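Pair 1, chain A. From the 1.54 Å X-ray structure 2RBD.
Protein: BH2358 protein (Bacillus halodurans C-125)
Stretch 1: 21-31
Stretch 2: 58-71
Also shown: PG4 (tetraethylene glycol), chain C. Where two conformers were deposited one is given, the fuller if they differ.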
# COMPACT_ATOMS: atom_id res chain seq x y z
N SER A 21 3.96 7.68 -12.11
CA SER A 21 3.66 8.02 -10.73
C SER A 21 3.54 9.53 -10.50
O SER A 21 2.65 9.99 -9.78
CB SER A 21 4.70 7.42 -9.78
OG SER A 21 4.54 6.02 -9.77
N THR A 22 4.46 10.30 -11.07
CA THR A 22 4.41 11.73 -10.91
C THR A 22 3.22 12.33 -11.66
O THR A 22 2.54 13.21 -11.14
CB THR A 22 5.73 12.43 -11.32
OG1 THR A 22 6.02 12.17 -12.69
CG2 THR A 22 6.87 11.97 -10.42
N TRP A 23 2.97 11.85 -12.87
CA TRP A 23 1.77 12.27 -13.61
C TRP A 23 0.50 11.97 -12.83
O TRP A 23 -0.41 12.82 -12.72
CB TRP A 23 1.73 11.55 -14.96
CG TRP A 23 0.63 11.96 -15.87
CD1 TRP A 23 0.69 12.90 -16.85
CD2 TRP A 23 -0.68 11.41 -15.93
NE1 TRP A 23 -0.49 12.99 -17.50
CE2 TRP A 23 -1.37 12.10 -16.96
CE3 TRP A 23 -1.36 10.40 -15.23
CZ2 TRP A 23 -2.68 11.81 -17.31
CZ3 TRP A 23 -2.66 10.14 -15.55
CH2 TRP A 23 -3.31 10.85 -16.58
N THR A 24 0.41 10.77 -12.26
CA THR A 24 -0.74 10.40 -11.49
C THR A 24 -0.90 11.25 -10.20
O THR A 24 -2.00 11.66 -9.83
CB THR A 24 -0.67 8.90 -11.18
OG1 THR A 24 -0.79 8.15 -12.39
CG2 THR A 24 -1.82 8.49 -10.27
N TYR A 25 0.20 11.52 -9.52
CA TYR A 25 0.19 12.35 -8.32
C TYR A 25 -0.32 13.76 -8.63
O TYR A 25 -1.11 14.38 -7.91
CB TYR A 25 1.60 12.35 -7.71
CG TYR A 25 1.70 12.97 -6.33
CD1 TYR A 25 1.84 14.35 -6.18
CD2 TYR A 25 1.67 12.19 -5.16
CE1 TYR A 25 1.98 14.90 -4.94
CE2 TYR A 25 1.79 12.76 -3.92
CZ TYR A 25 1.92 14.11 -3.80
OH TYR A 25 2.08 14.74 -2.57
N LEU A 26 0.19 14.34 -9.70
CA LEU A 26 -0.26 15.65 -10.16
C LEU A 26 -1.76 15.64 -10.50
O LEU A 26 -2.49 16.53 -10.12
CB LEU A 26 0.58 16.05 -11.38
CG LEU A 26 0.20 17.34 -12.10
CD1 LEU A 26 0.14 18.55 -11.15
CD2 LEU A 26 1.15 17.60 -13.30
N SER A 27 -2.21 14.62 -11.23
CA SER A 27 -3.63 14.49 -11.51
C SER A 27 -4.47 14.36 -10.22
O SER A 27 -5.54 14.98 -10.12
CB SER A 27 -3.88 13.33 -12.49
OG SER A 27 -5.20 13.38 -13.03
N THR A 28 -4.00 13.56 -9.27
CA THR A 28 -4.66 13.42 -7.97
C THR A 28 -4.78 14.79 -7.28
O THR A 28 -5.87 15.17 -6.82
CB THR A 28 -3.97 12.37 -7.11
OG1 THR A 28 -4.01 11.12 -7.83
CG2 THR A 28 -4.72 12.22 -5.77
N ASN A 29 -3.68 15.54 -7.25
CA ASN A 29 -3.70 16.88 -6.69
C ASN A 29 -4.73 17.77 -7.42
O ASN A 29 -5.46 18.51 -6.76
CB ASN A 29 -2.33 17.56 -6.74
CG ASN A 29 -1.43 17.20 -5.56
OD1 ASN A 29 -1.80 16.38 -4.72
ND2 ASN A 29 -0.24 17.80 -5.51
N ASN A 30 -4.77 17.73 -8.74
CA ASN A 30 -5.73 18.55 -9.47
C ASN A 30 -7.15 18.25 -9.06
O ASN A 30 -7.99 19.14 -8.90
CB ASN A 30 -5.57 18.30 -10.98
CG ASN A 30 -4.31 18.90 -11.57
OD1 ASN A 30 -3.71 19.83 -11.03
ND2 ASN A 30 -3.96 18.39 -12.75
N GLY A 31 -7.44 16.97 -8.88
CA GLY A 31 -8.78 16.55 -8.45
C GLY A 31 -9.10 16.97 -7.04
O GLY A 31 -10.23 17.39 -6.71
N ALA A 58 -0.81 24.23 -0.49
CA ALA A 58 0.26 23.23 -0.42
C ALA A 58 0.30 22.37 -1.68
O ALA A 58 1.36 22.13 -2.25
CB ALA A 58 0.13 22.37 0.84
N MSE A 59 -0.87 21.98 -2.16
CA MSE A 59 -0.94 21.17 -3.38
C MSE A 59 -0.57 21.95 -4.61
O MSE A 59 0.09 21.43 -5.52
CB MSE A 59 -2.32 20.57 -3.53
CG MSE A 59 -2.58 19.45 -2.50
SE MSE A 59 -4.20 18.44 -2.78
CE MSE A 59 -5.50 19.78 -2.27
N GLN A 60 -0.96 23.22 -4.62
CA GLN A 60 -0.55 24.10 -5.71
C GLN A 60 0.96 24.25 -5.74
O GLN A 60 1.56 24.28 -6.82
CB GLN A 60 -1.24 25.44 -5.57
CG GLN A 60 -2.70 25.36 -5.97
CD GLN A 60 -3.48 26.62 -5.68
OE1 GLN A 60 -3.17 27.37 -4.75
NE2 GLN A 60 -4.53 26.82 -6.44
N ASP A 61 1.59 24.31 -4.59
CA ASP A 61 3.08 24.40 -4.53
C ASP A 61 3.73 23.13 -5.04
O ASP A 61 4.73 23.17 -5.78
CB ASP A 61 3.60 24.64 -3.11
CG ASP A 61 3.22 25.99 -2.54
OD1 ASP A 61 2.83 26.88 -3.29
OD2 ASP A 61 3.35 26.15 -1.30
N GLU A 62 3.20 21.98 -4.61
CA GLU A 62 3.66 20.70 -5.12
C GLU A 62 3.50 20.66 -6.65
O GLU A 62 4.42 20.26 -7.38
CB GLU A 62 2.90 19.55 -4.50
CG GLU A 62 3.18 19.36 -3.02
CD GLU A 62 2.49 18.14 -2.47
OE1 GLU A 62 1.64 17.53 -3.14
OE2 GLU A 62 2.76 17.80 -1.30
N ASN A 63 2.34 21.09 -7.10
CA ASN A 63 2.05 21.10 -8.54
C ASN A 63 3.04 21.93 -9.35
O ASN A 63 3.42 21.54 -10.44
CB ASN A 63 0.61 21.53 -8.80
CG ASN A 63 -0.40 20.46 -8.46
OD1 ASN A 63 -0.04 19.38 -8.03
ND2 ASN A 63 -1.68 20.73 -8.77
N HIS A 64 3.45 23.06 -8.83
CA HIS A 64 4.44 23.88 -9.54
C HIS A 64 5.73 23.10 -9.82
O HIS A 64 6.29 23.12 -10.93
CB HIS A 64 4.73 25.12 -8.71
CG HIS A 64 5.37 26.21 -9.48
ND1 HIS A 64 6.73 26.40 -9.49
CD2 HIS A 64 4.84 27.17 -10.27
CE1 HIS A 64 7.02 27.44 -10.26
NE2 HIS A 64 5.89 27.93 -10.74
N GLN A 65 6.18 22.35 -8.82
CA GLN A 65 7.36 21.54 -8.99
C GLN A 65 7.14 20.35 -9.94
O GLN A 65 8.03 20.01 -10.75
CB GLN A 65 7.80 21.03 -7.63
CG GLN A 65 8.27 22.11 -6.74
CD GLN A 65 8.68 21.56 -5.39
OE1 GLN A 65 9.54 20.66 -5.32
NE2 GLN A 65 8.02 22.05 -4.32
N LEU A 66 6.00 19.67 -9.79
CA LEU A 66 5.66 18.54 -10.63
C LEU A 66 5.50 18.93 -12.09
O LEU A 66 5.97 18.23 -12.97
CB LEU A 66 4.37 17.88 -10.14
CG LEU A 66 4.46 17.19 -8.79
CD1 LEU A 66 3.04 17.11 -8.15
CD2 LEU A 66 5.07 15.86 -8.93
N GLU A 67 4.83 20.06 -12.32
CA GLU A 67 4.61 20.50 -13.69
C GLU A 67 5.93 20.89 -14.33
O GLU A 67 6.17 20.59 -15.49
CB GLU A 67 3.56 21.63 -13.74
CG GLU A 67 2.16 21.08 -13.38
CD GLU A 67 1.03 22.09 -13.53
OE1 GLU A 67 1.29 23.31 -13.41
OE2 GLU A 67 -0.12 21.65 -13.79
N GLU A 68 6.83 21.49 -13.57
CA GLU A 68 8.15 21.83 -14.13
C GLU A 68 8.93 20.57 -14.47
O GLU A 68 9.58 20.49 -15.52
CB GLU A 68 8.93 22.73 -13.18
CG GLU A 68 10.38 23.02 -13.64
CD GLU A 68 10.45 23.66 -15.06
OE1 GLU A 68 9.54 24.47 -15.43
OE2 GLU A 68 11.43 23.37 -15.81
N LEU A 69 8.85 19.56 -13.62
CA LEU A 69 9.51 18.28 -13.89
C LEU A 69 8.98 17.65 -15.15
O LEU A 69 9.74 17.30 -16.06
CB LEU A 69 9.31 17.32 -12.70
CG LEU A 69 9.89 15.90 -12.86
CD1 LEU A 69 11.42 15.94 -12.91
CD2 LEU A 69 9.37 14.96 -11.76
N LEU A 70 7.66 17.54 -15.25
CA LEU A 70 7.07 16.95 -16.46
C LEU A 70 7.30 17.77 -17.71
O LEU A 70 7.62 17.20 -18.77
CB LEU A 70 5.58 16.67 -16.26
CG LEU A 70 5.29 15.65 -15.16
CD1 LEU A 70 3.78 15.40 -15.20
CD2 LEU A 70 6.08 14.37 -15.31
N ARG A 71 7.18 19.08 -17.60
CA ARG A 71 7.39 19.95 -18.78
C ARG A 71 8.83 19.85 -19.30
O ARG A 71 9.07 19.93 -20.51
CB ARG A 71 7.05 21.41 -18.48
CG ARG A 71 5.56 21.73 -18.48
CD ARG A 71 5.34 23.26 -18.55
NE ARG A 71 6.22 23.90 -17.59
CZ ARG A 71 5.84 24.32 -16.38
NH1 ARG A 71 4.55 24.28 -16.01
NH2 ARG A 71 6.76 24.82 -15.56
O1 PG4 C . -1.67 13.58 -4.67
C1 PG4 C . -1.58 13.26 -3.22
C2 PG4 C . -2.25 14.34 -2.37
O2 PG4 C . -1.89 14.30 -0.99
C3 PG4 C . -3.04 14.37 -0.17
C4 PG4 C . -3.48 15.79 0.12
O3 PG4 C . -2.52 16.41 0.99
C5 PG4 C . -2.98 17.69 1.37
C6 PG4 C . -1.97 18.48 2.16
O4 PG4 C . -0.66 18.47 1.60
C7 PG4 C . 0.25 19.14 2.48
C8 PG4 C . 1.73 19.04 2.11
O5 PG4 C . 1.95 18.10 1.03
O HOH W 1 -1.68 19.44 -14.75
O HOH W 2 -2.25 21.76 -12.24

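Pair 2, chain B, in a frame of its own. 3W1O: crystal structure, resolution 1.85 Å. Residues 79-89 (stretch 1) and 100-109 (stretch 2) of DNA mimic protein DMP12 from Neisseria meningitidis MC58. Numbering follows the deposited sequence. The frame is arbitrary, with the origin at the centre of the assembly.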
# COMPACT_ATOMS: atom_id res chain seq x y z
N SER B 79 -7.97 4.86 -8.24
CA SER B 79 -6.77 5.36 -7.61
C SER B 79 -5.65 4.30 -7.60
O SER B 79 -4.47 4.65 -7.73
CB SER B 79 -7.10 5.80 -6.18
OG SER B 79 -7.92 6.98 -6.20
N ILE B 80 -6.03 3.04 -7.44
CA ILE B 80 -5.04 1.92 -7.48
C ILE B 80 -4.26 1.96 -8.80
O ILE B 80 -3.02 1.89 -8.82
CB ILE B 80 -5.69 0.53 -7.26
CG1 ILE B 80 -6.18 0.39 -5.81
CG2 ILE B 80 -4.69 -0.64 -7.53
CD1 ILE B 80 -7.17 -0.77 -5.60
N LEU B 81 -5.00 2.08 -9.91
CA LEU B 81 -4.38 2.12 -11.22
C LEU B 81 -3.53 3.35 -11.37
O LEU B 81 -2.45 3.28 -11.91
CB LEU B 81 -5.44 2.09 -12.33
CG LEU B 81 -6.07 0.72 -12.50
CD1 LEU B 81 -7.38 0.82 -13.29
CD2 LEU B 81 -5.07 -0.23 -13.17
N ALA B 82 -4.04 4.50 -10.92
CA ALA B 82 -3.31 5.77 -11.02
C ALA B 82 -1.99 5.74 -10.19
O ALA B 82 -0.97 6.22 -10.65
CB ALA B 82 -4.17 6.92 -10.55
N VAL B 83 -2.05 5.19 -8.98
CA VAL B 83 -0.83 5.11 -8.15
C VAL B 83 0.13 4.13 -8.79
O VAL B 83 1.36 4.39 -8.87
CB VAL B 83 -1.15 4.69 -6.69
CG1 VAL B 83 0.15 4.41 -5.89
CG2 VAL B 83 -1.90 5.85 -6.00
N LYS B 84 -0.41 3.01 -9.28
CA LYS B 84 0.43 2.00 -9.91
C LYS B 84 1.22 2.57 -11.08
O LYS B 84 2.41 2.30 -11.24
CB LYS B 84 -0.38 0.80 -10.35
CG LYS B 84 0.47 -0.24 -11.03
CD LYS B 84 -0.25 -1.53 -11.13
CE LYS B 84 -1.44 -1.43 -12.07
NZ LYS B 84 -0.99 -1.25 -13.48
N GLU B 85 0.53 3.37 -11.92
CA GLU B 85 1.18 4.05 -13.03
C GLU B 85 2.29 4.96 -12.54
O GLU B 85 3.38 4.91 -13.11
CB GLU B 85 0.18 4.86 -13.86
CG GLU B 85 0.60 5.06 -15.33
CD GLU B 85 0.75 3.73 -16.08
OE1 GLU B 85 -0.17 2.87 -15.96
OE2 GLU B 85 1.78 3.52 -16.77
N LYS B 86 2.02 5.79 -11.53
CA LYS B 86 3.01 6.73 -10.95
C LYS B 86 4.26 5.95 -10.53
O LYS B 86 5.41 6.34 -10.80
CB LYS B 86 2.47 7.47 -9.72
CG LYS B 86 1.42 8.53 -9.93
CD LYS B 86 2.03 9.85 -10.33
CE LYS B 86 0.97 10.77 -10.91
NZ LYS B 86 1.62 12.06 -11.28
N LEU B 87 4.03 4.84 -9.84
CA LEU B 87 5.19 4.08 -9.35
C LEU B 87 5.98 3.39 -10.46
O LEU B 87 7.21 3.34 -10.40
CB LEU B 87 4.77 3.06 -8.30
CG LEU B 87 4.10 3.60 -7.04
CD1 LEU B 87 3.83 2.49 -6.03
CD2 LEU B 87 4.95 4.62 -6.41
N GLN B 88 5.27 2.79 -11.42
CA GLN B 88 5.91 2.09 -12.55
C GLN B 88 6.76 3.05 -13.39
O GLN B 88 7.76 2.65 -13.95
CB GLN B 88 4.85 1.43 -13.43
CG GLN B 88 4.39 0.12 -12.85
CD GLN B 88 3.22 -0.46 -13.58
OE1 GLN B 88 2.46 0.26 -14.25
NE2 GLN B 88 3.04 -1.76 -13.47
N ASN B 89 6.35 4.31 -13.44
CA ASN B 89 7.07 5.33 -14.20
C ASN B 89 8.10 6.12 -13.41
O ASN B 89 8.74 7.00 -13.99
CB ASN B 89 6.08 6.30 -14.92
CG ASN B 89 5.27 5.60 -15.99
OD1 ASN B 89 4.09 5.89 -16.16
ND2 ASN B 89 5.90 4.68 -16.72
N ASN B 100 7.16 -4.13 -4.40
CA ASN B 100 6.25 -4.80 -3.52
C ASN B 100 4.90 -4.06 -3.46
O ASN B 100 3.86 -4.70 -3.39
CB ASN B 100 6.87 -4.94 -2.15
CG ASN B 100 7.95 -6.00 -2.12
OD1 ASN B 100 7.94 -6.90 -2.96
ND2 ASN B 100 8.87 -5.89 -1.20
N ILE B 101 4.96 -2.73 -3.44
CA ILE B 101 3.70 -1.95 -3.39
C ILE B 101 2.99 -2.15 -4.72
O ILE B 101 1.80 -2.48 -4.75
CB ILE B 101 3.97 -0.45 -3.13
CG1 ILE B 101 4.44 -0.26 -1.70
CG2 ILE B 101 2.68 0.37 -3.35
CD1 ILE B 101 4.95 1.18 -1.39
N ILE B 102 3.76 -2.08 -5.80
CA ILE B 102 3.17 -2.32 -7.14
C ILE B 102 2.45 -3.66 -7.20
O ILE B 102 1.34 -3.80 -7.78
CB ILE B 102 4.23 -2.18 -8.25
CG1 ILE B 102 4.61 -0.71 -8.47
CG2 ILE B 102 3.70 -2.80 -9.56
CD1 ILE B 102 5.92 -0.56 -9.35
N HIS B 103 3.06 -4.66 -6.58
CA HIS B 103 2.48 -5.98 -6.66
C HIS B 103 1.13 -6.08 -5.96
O HIS B 103 0.21 -6.78 -6.43
CB HIS B 103 3.39 -7.02 -6.03
CG HIS B 103 2.91 -8.40 -6.29
ND1 HIS B 103 2.94 -8.96 -7.55
CD2 HIS B 103 2.27 -9.29 -5.49
CE1 HIS B 103 2.40 -10.16 -7.50
NE2 HIS B 103 1.98 -10.39 -6.27
N VAL B 104 1.05 -5.46 -4.77
CA VAL B 104 -0.25 -5.39 -4.07
C VAL B 104 -1.28 -4.72 -4.94
O VAL B 104 -2.40 -5.20 -5.06
CB VAL B 104 -0.14 -4.59 -2.77
CG1 VAL B 104 -1.59 -4.43 -2.12
CG2 VAL B 104 0.80 -5.39 -1.84
N LEU B 105 -0.90 -3.64 -5.57
CA LEU B 105 -1.81 -2.92 -6.47
C LEU B 105 -2.29 -3.82 -7.63
O LEU B 105 -3.49 -3.95 -7.90
CB LEU B 105 -1.16 -1.62 -6.98
CG LEU B 105 -0.69 -0.64 -5.88
CD1 LEU B 105 -0.06 0.58 -6.53
CD2 LEU B 105 -1.84 -0.24 -4.92
N GLU B 106 -1.35 -4.49 -8.29
CA GLU B 106 -1.73 -5.42 -9.37
C GLU B 106 -2.66 -6.52 -8.90
O GLU B 106 -3.64 -6.87 -9.59
CB GLU B 106 -0.46 -6.03 -10.01
CG GLU B 106 0.33 -4.99 -10.75
CD GLU B 106 1.58 -5.52 -11.42
OE1 GLU B 106 1.97 -6.65 -11.12
OE2 GLU B 106 2.18 -4.77 -12.24
N TYR B 107 -2.37 -7.08 -7.72
CA TYR B 107 -3.16 -8.16 -7.22
C TYR B 107 -4.59 -7.64 -6.97
O TYR B 107 -5.59 -8.37 -7.18
CB TYR B 107 -2.58 -8.65 -5.90
CG TYR B 107 -3.21 -9.90 -5.35
CD1 TYR B 107 -2.58 -11.14 -5.46
CD2 TYR B 107 -4.43 -9.85 -4.66
CE1 TYR B 107 -3.14 -12.32 -4.92
CE2 TYR B 107 -5.00 -11.03 -4.16
CZ TYR B 107 -4.37 -12.22 -4.26
OH TYR B 107 -4.96 -13.33 -3.74
N ALA B 108 -4.69 -6.44 -6.45
CA ALA B 108 -6.00 -5.89 -6.05
C ALA B 108 -6.78 -5.62 -7.32
O ALA B 108 -7.99 -5.79 -7.33
CB ALA B 108 -5.83 -4.59 -5.27
N ILE B 109 -6.09 -5.14 -8.34
CA ILE B 109 -6.75 -4.96 -9.65
C ILE B 109 -7.25 -6.29 -10.14
O ILE B 109 -8.44 -6.43 -10.47
CB ILE B 109 -5.87 -4.31 -10.71
CG1 ILE B 109 -5.57 -2.86 -10.37
CG2 ILE B 109 -6.55 -4.37 -12.09
CD1 ILE B 109 -6.82 -2.03 -10.09
O HOH W 3 0.73 -3.53 -14.17
O HOH W 4 4.63 -4.35 -12.75

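Two helices that cross at a fixed angle set a packing problem that quite different side chains can solve. In pair 1 and pair 2 the helices run roughly antiparallel, with 149° and 148° between their directions and closest axial approaches of 9.9 and 9.6 Å. Fourteen central residues superpose with an RMSD of 0.3 Å, and the buried areas are similar, 638 and 556 Å².

The fixed point is a leucine. Leu A66 and Leu B105 coincide almost exactly, each pointing toward the partner helix with chi1 m and chi2 t, and each is a knob in a hole formed by four matched positions: Thr A22, Tyr A25, Leu A26 and Asn A29 in pair 1, Ile B80, Val B83, Lys B84 and Leu B87 in pair 2. The walls differ. Tyr A25 presents its ring edge to the knob, with CD1 3.6 Å from Leu A66 CD1, whereas Val B83 offers CG1 at 3.9 Å from Leu B105 CD1.

The sharpest contrast lies where Asn A29 matches Leu B87. The two side chains occupy nearly the same space, both with chi1 m, yet one is polar and the other is not, and their partners change accordingly. Asn A29 ND2 donates to Glu A62 OE1 and to Asn A63 OD1, each at 3.0 Å, while Tyr A25 OH donates to the same Glu A62 OE1 at 2.9 Å. A buried network thus pays for its polarity with directed hydrogen bonds. Glu A62 and Asn A63 correspond to Ile B101 and Ile B102, so Leu B87 meets hydrocarbon instead: its CD1 lies 3.6 Å from Ile B101 CG2, and its CB 3.8 Å from Ile B102 CG1.

Three residues earlier, the matched Leu A26 and Lys B84 show that a charged residue can pack like an aliphatic one. Leu A26 CD2 lies 3.6 Å from Glu A67 CG; Lys B84 CD lies 3.5 Å from Glu B106 CG, while its NZ reaches water 3, which also donates to Glu B106 OE2. Water likewise links the matched Asn A30 and Gln B88 to the matched glutamates, Glu A67 and Glu B106.

Toward the other end, Thr A22 approaches Leu A70 through OG1, 3.4 Å from CD2, and Leu A69 through CG2, 4.1 Å from CD2. Ile B80 instead places CG2 3.6 Å from Ile B109 CD1 and CD1 4.1 Å from Ala B108 CB, the longer isoleucine meeting the smaller alanine. Pair 2 has no direct hydrogen bond across its helices; the same backbone accommodates either chemistry.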